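Local structure of penicillin-binding protein (Bacillus halodurans, 3TG9) at residues C57-T61 against S226-V232; L80-L84 against L162-V167; H99-D105 against R149-A155. The protein probably binds penicillin-type beta-lactams through an acyl-enzyme on a serine nucleophile, as in other serine penicillin-binding proteins and beta-lactamases. One frame throughout, in Å; residues are numbered along the deposited sequence.

Interaction 1. Residues C57-T61 against S226-V232; sequences CKLFT and SDGGAYV
The start of helix 58-70 lies against the irregular segment 226-230 that leads into strand 231-232, with CA atoms 5.3 Å apart at Lys-58 and Asp-227 and 5.5 Å apart at Cys-57 and Gly-228. Thr-61 reaches across with its hydroxyl: OG1 donates to Ser-226 O at 2.6 Å, tilted 16° from the carbonyl plane. The same rotation, chi1 -55°, sets CG2 anti to the backbone N and against Ser-226 CB. Lys-58 passes obliquely over Asp-227, and the bend at the end of its chain (chi4 70°) brings NZ to a lone pair of Asp-227 O, 2.9 Å away. Ser-55 and Lys-58 fit the SxxK pattern of serine penicillin-binding proteins, in which the serine is the nucleophile, probably the part of Ser-55 here; consistent with that, NZ also bonds Tyr-152 OH and Asn-154 OD1. Lysine suits this buried place because its long chain carries one nitrogen to several polar partners at once. Cys-57 is small enough for SG to rest 3.3 Å from Gly-228 CA, where glycine presents no side chain, and SG takes a weak bond from Ala-230 N at 3.6 Å. Beyond it, Phe-60 meets Val-232 CG1 at its ring edge, CE2 lying 4.4 Å from that methyl.

Interaction 2. Residues L80-L84 against L162-V167; sequences LSDWL and LVVESV
Trp-83 lays the face of its six-membered ring against Val-167, packing the loop 80-84 onto helix 155-168 in the helical region of this beta-lactamase-type fold. Val-167 CG2 stands 3.3 Å from the ring centroid and only 7° off the normal, a centred CH-pi contact. Two torsions set it up: Trp-83 has CG anti to its carbonyl carbon (chi1 -69°), while chi1 of 169° in Val-167 points CG2 out to the indole and sends CG1 elsewhere. A broad, flat indole suits a partly exposed margin, since one face can cover a whole methyl group. One turn back along the helix, Val-163 offers its own CG2 to two leucines. Leu-80 CD1 touches that methyl at 3.6 Å, and Leu-84 CG sits 4.0 Å from Val-163 CG2, the Leu-84 side chain crossing the valine at about a right angle. Leu-84 also straddles Leu-162, whose CB is 3.9 Å from both CD1 and CD2 of Leu-84. Branched aliphatic side chains cover the apolar side of the helix here, and Leu-159, a turn earlier, continues the apolar surface against Leu-80 and Leu-84. Ser-166 supplies the polar element at the solvent-exposed margin: OG lies in the plane of the indole at its edge and donates to Trp-83 O at 3.1 Å.

Interaction 3. Residues H99-D105 against R149-A155; sequences HTSGVPD and RFHYNNA
His-99 overlaps the ring of Tyr-152 in an offset stack, the centroids 4.4 Å apart and the planes inclined by 30°. The overlap is rim over rim: Tyr-152 CD1 rides above the imidazole, and His-99 CE1 lies over the phenol ring. Phe-150 CE1 approaches His-99 CB at 3.7 Å and completes an aromatic cluster, its ring turned obliquely to the imidazole. A flat imidazole suits this position because it can stack on Tyr-152; its ND1 lies 3.0 Å from Asn-153 N. The backbone of His-99 ends helix 93-98 in a Schellman motif, and the carbonyl there receives a nearly straight bond from His-151 N at 2.9 Å. Beside it, Thr-100 CA makes a C-H...O contact with Arg-149 O. At the other end of the contact Asp-105 reaches over the start of helix 155-168. With CG anti to the backbone N (chi1 -158°), its carboxylate splits between two amides: OD2 accepts from Asn-154 N and OD1 from Ala-155 N, each at 3.0 Å and each from above the carboxylate plane. An aspartate fits because two acceptors can serve successive N-H groups, and the helix start would probably stabilise its charge. The amide of Asn-153 stacks on this carboxylate, the planes 8° apart; its OD1 caps Gly-156 N, while ND2 gives a weak bond to Val-103 O at 2.8 Å. Beyond the stack, Tyr-152 OH bonds Ser-55 OG, and the polar ends of Tyr-152 and Asn-154 both point to Lys-58. Tyr-152, Asn-153 and Asn-154 are consistent with the YxN motif that, in class C beta-lactamases and related penicillin-binding proteins, faces the SxxK serine and lysine.

Overall arrangement
Interactions 1 and 3 meet at the probable active site, where Lys-58 of interaction 1 reaches the Tyr-152 and Asn-154 side chains of interaction 3. Both are buried and combine hydrogen bonds with packing, aromatic in interaction 3, but interaction 1 lies near the centre of the folded chain and seats a helix start against a mostly irregular segment ending in a short strand, whereas interaction 3 ties two irregular loops together, about 17 Å away between centres. Interaction 2 is partly buried, farther from the middle and mainly apolar, with its one cross-segment hydrogen bond at its outer edge. Helix 155-168 links interactions 2 and 3: its start belongs to interaction 3 and its later turns to interaction 2.

Interaction 1. Residues C57-T61 against S226-V232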
# COMPACT_ATOMS: atom_id res chain seq x y z
N CYS B 57 -3.46 -21.33 -1.36
CA CYS B 57 -4.88 -21.37 -1.04
C CYS B 57 -5.78 -21.82 -2.20
O CYS B 57 -7.01 -21.79 -2.09
CB CYS B 57 -5.36 -20.02 -0.49
SG CYS B 57 -5.26 -18.67 -1.67
N LYS B 58 -5.17 -22.21 -3.32
CA LYS B 58 -5.91 -22.89 -4.37
C LYS B 58 -6.58 -24.14 -3.81
O LYS B 58 -7.63 -24.56 -4.29
CB LYS B 58 -5.00 -23.29 -5.54
CG LYS B 58 -4.67 -22.15 -6.49
CD LYS B 58 -4.10 -22.67 -7.81
CE LYS B 58 -4.00 -21.54 -8.81
NZ LYS B 58 -2.94 -20.58 -8.43
N LEU B 59 -5.97 -24.73 -2.78
CA LEU B 59 -6.53 -25.88 -2.07
C LEU B 59 -7.89 -25.57 -1.43
O LEU B 59 -8.79 -26.41 -1.45
CB LEU B 59 -5.56 -26.38 -0.99
CG LEU B 59 -6.06 -27.52 -0.09
CD1 LEU B 59 -6.53 -28.71 -0.91
CD2 LEU B 59 -4.97 -27.94 0.86
N PHE B 60 -8.02 -24.37 -0.86
CA PHE B 60 -9.27 -23.96 -0.22
C PHE B 60 -10.34 -23.81 -1.28
O PHE B 60 -11.52 -24.06 -1.03
CB PHE B 60 -9.13 -22.61 0.53
CG PHE B 60 -7.92 -22.50 1.42
CD1 PHE B 60 -7.18 -23.62 1.77
CD2 PHE B 60 -7.53 -21.27 1.93
CE1 PHE B 60 -6.06 -23.51 2.60
CE2 PHE B 60 -6.42 -21.15 2.76
CZ PHE B 60 -5.69 -22.28 3.08
N THR B 61 -9.94 -23.37 -2.47
CA THR B 61 -10.87 -23.24 -3.58
C THR B 61 -11.37 -24.62 -3.99
O THR B 61 -12.56 -24.82 -4.23
CB THR B 61 -10.22 -22.55 -4.79
OG1 THR B 61 -9.69 -21.29 -4.37
CG2 THR B 61 -11.23 -22.33 -5.89
N SER B 226 -9.53 -16.69 -5.25
CA SER B 226 -9.64 -18.12 -5.46
C SER B 226 -8.38 -18.74 -6.07
O SER B 226 -8.22 -19.96 -6.06
CB SER B 226 -10.86 -18.43 -6.33
OG SER B 226 -10.84 -17.68 -7.53
N ASP B 227 -7.48 -17.90 -6.58
CA ASP B 227 -6.22 -18.41 -7.13
C ASP B 227 -5.01 -18.15 -6.24
O ASP B 227 -3.95 -18.76 -6.43
CB ASP B 227 -5.98 -17.89 -8.55
CG ASP B 227 -5.57 -16.44 -8.58
OD1 ASP B 227 -5.92 -15.67 -7.65
OD2 ASP B 227 -4.88 -16.06 -9.54
N GLY B 228 -5.15 -17.27 -5.25
CA GLY B 228 -4.07 -17.04 -4.32
C GLY B 228 -4.26 -15.85 -3.40
O GLY B 228 -5.22 -15.09 -3.54
N GLY B 229 -3.37 -15.71 -2.44
CA GLY B 229 -3.29 -14.50 -1.66
C GLY B 229 -3.98 -14.49 -0.30
O GLY B 229 -4.03 -13.44 0.34
N ALA B 230 -4.52 -15.63 0.13
CA ALA B 230 -5.15 -15.69 1.46
C ALA B 230 -4.09 -15.65 2.56
O ALA B 230 -2.90 -15.89 2.30
CB ALA B 230 -6.00 -16.93 1.60
N TYR B 231 -4.52 -15.33 3.78
CA TYR B 231 -3.62 -15.23 4.93
C TYR B 231 -3.96 -16.31 5.96
O TYR B 231 -5.12 -16.59 6.20
CB TYR B 231 -3.74 -13.87 5.61
CG TYR B 231 -3.17 -12.69 4.84
CD1 TYR B 231 -1.92 -12.17 5.16
CD2 TYR B 231 -3.88 -12.07 3.81
CE1 TYR B 231 -1.38 -11.08 4.47
CE2 TYR B 231 -3.35 -10.97 3.11
CZ TYR B 231 -2.10 -10.48 3.46
OH TYR B 231 -1.56 -9.39 2.80
N VAL B 232 -2.93 -16.91 6.55
CA VAL B 232 -3.13 -17.82 7.67
C VAL B 232 -1.94 -17.70 8.59
O VAL B 232 -0.93 -17.09 8.23
CB VAL B 232 -3.21 -19.30 7.20
CG1 VAL B 232 -4.35 -19.50 6.22
CG2 VAL B 232 -1.88 -19.73 6.61

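Interaction 2. Residues L80-L84 against L162-V167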
# COMPACT_ATOMS: atom_id res chain seq x y z
N LEU B 80 -18.75 -25.47 -17.55
CA LEU B 80 -18.57 -24.12 -17.04
C LEU B 80 -19.66 -23.18 -17.57
O LEU B 80 -20.02 -22.20 -16.92
CB LEU B 80 -17.18 -23.61 -17.41
CG LEU B 80 -16.67 -22.36 -16.69
CD1 LEU B 80 -16.69 -22.58 -15.19
CD2 LEU B 80 -15.27 -22.05 -17.16
N SER B 81 -20.18 -23.49 -18.75
CA SER B 81 -21.27 -22.73 -19.34
C SER B 81 -22.52 -22.75 -18.46
O SER B 81 -23.31 -21.81 -18.46
CB SER B 81 -21.62 -23.30 -20.71
OG SER B 81 -21.92 -24.68 -20.60
N ASP B 82 -22.69 -23.84 -17.72
CA ASP B 82 -23.85 -23.98 -16.85
C ASP B 82 -23.98 -22.86 -15.82
O ASP B 82 -25.09 -22.47 -15.46
CB ASP B 82 -23.82 -25.33 -16.12
CG ASP B 82 -24.61 -26.40 -16.85
OD1 ASP B 82 -24.69 -26.35 -18.10
OD2 ASP B 82 -25.15 -27.31 -16.16
N TRP B 83 -22.85 -22.34 -15.35
CA TRP B 83 -22.87 -21.41 -14.21
C TRP B 83 -22.29 -20.03 -14.49
O TRP B 83 -22.60 -19.07 -13.78
CB TRP B 83 -22.16 -22.04 -13.01
CG TRP B 83 -22.90 -23.19 -12.42
CD1 TRP B 83 -22.72 -24.51 -12.69
CD2 TRP B 83 -23.95 -23.12 -11.44
NE1 TRP B 83 -23.58 -25.28 -11.94
CE2 TRP B 83 -24.35 -24.44 -11.17
CE3 TRP B 83 -24.58 -22.07 -10.77
CZ2 TRP B 83 -25.36 -24.75 -10.25
CZ3 TRP B 83 -25.58 -22.37 -9.85
CH2 TRP B 83 -25.96 -23.70 -9.61
N LEU B 84 -21.44 -19.91 -15.52
CA LEU B 84 -20.86 -18.62 -15.87
C LEU B 84 -21.26 -18.19 -17.29
O LEU B 84 -21.45 -19.03 -18.17
CB LEU B 84 -19.33 -18.67 -15.76
CG LEU B 84 -18.72 -19.24 -14.48
CD1 LEU B 84 -17.21 -19.01 -14.46
CD2 LEU B 84 -19.36 -18.63 -13.25
N LEU B 162 -15.56 -17.98 -9.28
CA LEU B 162 -16.80 -17.45 -9.81
C LEU B 162 -17.92 -18.48 -9.78
O LEU B 162 -19.09 -18.14 -9.62
CB LEU B 162 -16.57 -16.91 -11.23
CG LEU B 162 -15.75 -15.63 -11.21
CD1 LEU B 162 -15.36 -15.16 -12.60
CD2 LEU B 162 -16.51 -14.54 -10.47
N VAL B 163 -17.57 -19.76 -9.93
CA VAL B 163 -18.56 -20.81 -9.82
C VAL B 163 -19.05 -20.93 -8.38
O VAL B 163 -20.24 -21.03 -8.13
CB VAL B 163 -18.03 -22.16 -10.32
CG1 VAL B 163 -18.99 -23.28 -9.97
CG2 VAL B 163 -17.79 -22.10 -11.83
N VAL B 164 -18.11 -20.90 -7.43
CA VAL B 164 -18.48 -20.97 -6.03
C VAL B 164 -19.45 -19.86 -5.66
O VAL B 164 -20.40 -20.08 -4.92
CB VAL B 164 -17.24 -20.90 -5.11
CG1 VAL B 164 -17.67 -20.65 -3.66
CG2 VAL B 164 -16.42 -22.17 -5.22
N GLU B 165 -19.20 -18.67 -6.19
CA GLU B 165 -20.04 -17.51 -5.91
C GLU B 165 -21.41 -17.68 -6.54
O GLU B 165 -22.45 -17.44 -5.91
CB GLU B 165 -19.39 -16.23 -6.43
CG GLU B 165 -18.16 -15.80 -5.65
CD GLU B 165 -17.60 -14.46 -6.10
OE1 GLU B 165 -17.89 -14.02 -7.23
OE2 GLU B 165 -16.84 -13.85 -5.31
N SER B 166 -21.40 -18.11 -7.80
CA SER B 166 -22.62 -18.25 -8.59
C SER B 166 -23.53 -19.33 -8.02
O SER B 166 -24.76 -19.20 -8.06
CB SER B 166 -22.26 -18.56 -10.05
OG SER B 166 -23.40 -18.46 -10.88
N VAL B 167 -22.92 -20.39 -7.50
CA VAL B 167 -23.67 -21.50 -6.91
C VAL B 167 -24.11 -21.20 -5.49
O VAL B 167 -25.20 -21.61 -5.08
CB VAL B 167 -22.81 -22.79 -6.89
CG1 VAL B 167 -23.48 -23.87 -6.05
CG2 VAL B 167 -22.54 -23.29 -8.31

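Interaction 3. Residues H99-D105 against R149-A155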
# COMPACT_ATOMS: atom_id res chain seq x y z
N HIS B 99 -6.19 -28.29 -13.80
CA HIS B 99 -5.37 -27.49 -14.70
C HIS B 99 -5.27 -28.14 -16.07
O HIS B 99 -4.19 -28.14 -16.68
CB HIS B 99 -3.95 -27.31 -14.15
CG HIS B 99 -3.89 -26.51 -12.89
ND1 HIS B 99 -4.11 -25.16 -12.85
CD2 HIS B 99 -3.61 -26.89 -11.61
CE1 HIS B 99 -3.98 -24.73 -11.61
NE2 HIS B 99 -3.68 -25.76 -10.84
N THR B 100 -6.37 -28.68 -16.56
CA THR B 100 -6.38 -29.28 -17.89
C THR B 100 -7.45 -28.64 -18.78
O THR B 100 -7.81 -29.19 -19.82
CB THR B 100 -6.63 -30.80 -17.81
OG1 THR B 100 -7.82 -31.06 -17.06
CG2 THR B 100 -5.45 -31.50 -17.14
N SER B 101 -7.93 -27.47 -18.37
CA SER B 101 -9.06 -26.80 -19.03
C SER B 101 -8.72 -26.16 -20.37
O SER B 101 -9.59 -25.98 -21.21
CB SER B 101 -9.63 -25.73 -18.12
OG SER B 101 -8.80 -24.58 -18.12
N GLY B 102 -7.46 -25.78 -20.54
CA GLY B 102 -7.03 -25.09 -21.75
C GLY B 102 -7.38 -23.61 -21.83
O GLY B 102 -7.01 -22.95 -22.80
N VAL B 103 -8.09 -23.08 -20.84
CA VAL B 103 -8.44 -21.66 -20.84
C VAL B 103 -7.21 -20.76 -20.92
O VAL B 103 -6.12 -21.17 -20.51
CB VAL B 103 -9.27 -21.26 -19.60
CG1 VAL B 103 -10.58 -22.02 -19.57
CG2 VAL B 103 -8.48 -21.49 -18.31
N PRO B 104 -7.36 -19.54 -21.45
CA PRO B 104 -6.25 -18.59 -21.41
C PRO B 104 -6.05 -18.11 -19.98
O PRO B 104 -7.01 -18.07 -19.21
CB PRO B 104 -6.75 -17.43 -22.28
CG PRO B 104 -8.24 -17.49 -22.17
CD PRO B 104 -8.60 -18.94 -21.99
N ASP B 105 -4.81 -17.76 -19.64
CA ASP B 105 -4.46 -17.33 -18.29
C ASP B 105 -4.17 -15.84 -18.34
O ASP B 105 -3.83 -15.31 -19.41
CB ASP B 105 -3.21 -18.09 -17.85
CG ASP B 105 -3.05 -18.15 -16.34
OD1 ASP B 105 -3.67 -17.33 -15.62
OD2 ASP B 105 -2.28 -19.03 -15.89
N ARG B 149 -3.98 -31.45 -22.14
CA ARG B 149 -2.75 -31.60 -21.37
C ARG B 149 -2.76 -30.83 -20.05
O ARG B 149 -3.67 -30.04 -19.80
CB ARG B 149 -1.55 -31.16 -22.21
CG ARG B 149 -1.44 -29.66 -22.42
CD ARG B 149 -0.33 -29.34 -23.40
NE ARG B 149 0.43 -28.15 -23.00
CZ ARG B 149 0.10 -26.91 -23.33
NH1 ARG B 149 -0.98 -26.68 -24.06
NH2 ARG B 149 0.85 -25.89 -22.93
N PHE B 150 -1.76 -31.08 -19.22
CA PHE B 150 -1.61 -30.36 -17.96
C PHE B 150 -0.88 -29.03 -18.16
O PHE B 150 0.22 -28.99 -18.71
CB PHE B 150 -0.89 -31.20 -16.91
CG PHE B 150 -0.71 -30.50 -15.58
CD1 PHE B 150 -1.66 -30.64 -14.58
CD2 PHE B 150 0.39 -29.67 -15.35
CE1 PHE B 150 -1.51 -29.98 -13.36
CE2 PHE B 150 0.55 -29.02 -14.15
CZ PHE B 150 -0.41 -29.17 -13.15
N HIS B 151 -1.49 -27.95 -17.70
CA HIS B 151 -0.86 -26.64 -17.77
C HIS B 151 -1.31 -25.75 -16.62
O HIS B 151 -2.46 -25.28 -16.59
CB HIS B 151 -1.17 -25.97 -19.10
CG HIS B 151 -0.30 -24.79 -19.40
ND1 HIS B 151 -0.58 -23.52 -18.96
CD2 HIS B 151 0.87 -24.70 -20.09
CE1 HIS B 151 0.36 -22.69 -19.37
NE2 HIS B 151 1.25 -23.38 -20.06
N TYR B 152 -0.41 -25.51 -15.67
CA TYR B 152 -0.76 -24.70 -14.49
C TYR B 152 -1.37 -23.36 -14.88
O TYR B 152 -0.76 -22.58 -15.61
CB TYR B 152 0.45 -24.50 -13.58
CG TYR B 152 0.08 -24.00 -12.20
CD1 TYR B 152 -0.32 -24.88 -11.21
CD2 TYR B 152 0.10 -22.64 -11.89
CE1 TYR B 152 -0.67 -24.43 -9.93
CE2 TYR B 152 -0.25 -22.17 -10.63
CZ TYR B 152 -0.63 -23.08 -9.65
OH TYR B 152 -0.98 -22.64 -8.39
N ASN B 153 -2.56 -23.09 -14.37
CA ASN B 153 -3.37 -21.98 -14.83
C ASN B 153 -4.07 -21.26 -13.68
O ASN B 153 -4.89 -21.85 -12.97
CB ASN B 153 -4.40 -22.50 -15.84
CG ASN B 153 -5.13 -21.39 -16.56
OD1 ASN B 153 -5.76 -20.55 -15.94
ND2 ASN B 153 -5.04 -21.39 -17.89
N ASN B 154 -3.77 -19.97 -13.52
CA ASN B 154 -4.34 -19.18 -12.44
C ASN B 154 -5.77 -18.72 -12.72
O ASN B 154 -6.65 -18.80 -11.85
CB ASN B 154 -3.44 -17.99 -12.14
CG ASN B 154 -2.12 -18.42 -11.55
OD1 ASN B 154 -2.07 -18.96 -10.45
ND2 ASN B 154 -1.03 -18.19 -12.27
N ALA B 155 -6.00 -18.25 -13.94
CA ALA B 155 -7.33 -17.83 -14.35
C ALA B 155 -8.32 -18.97 -14.15
O ALA B 155 -9.48 -18.76 -13.79
CB ALA B 155 -7.33 -17.37 -15.81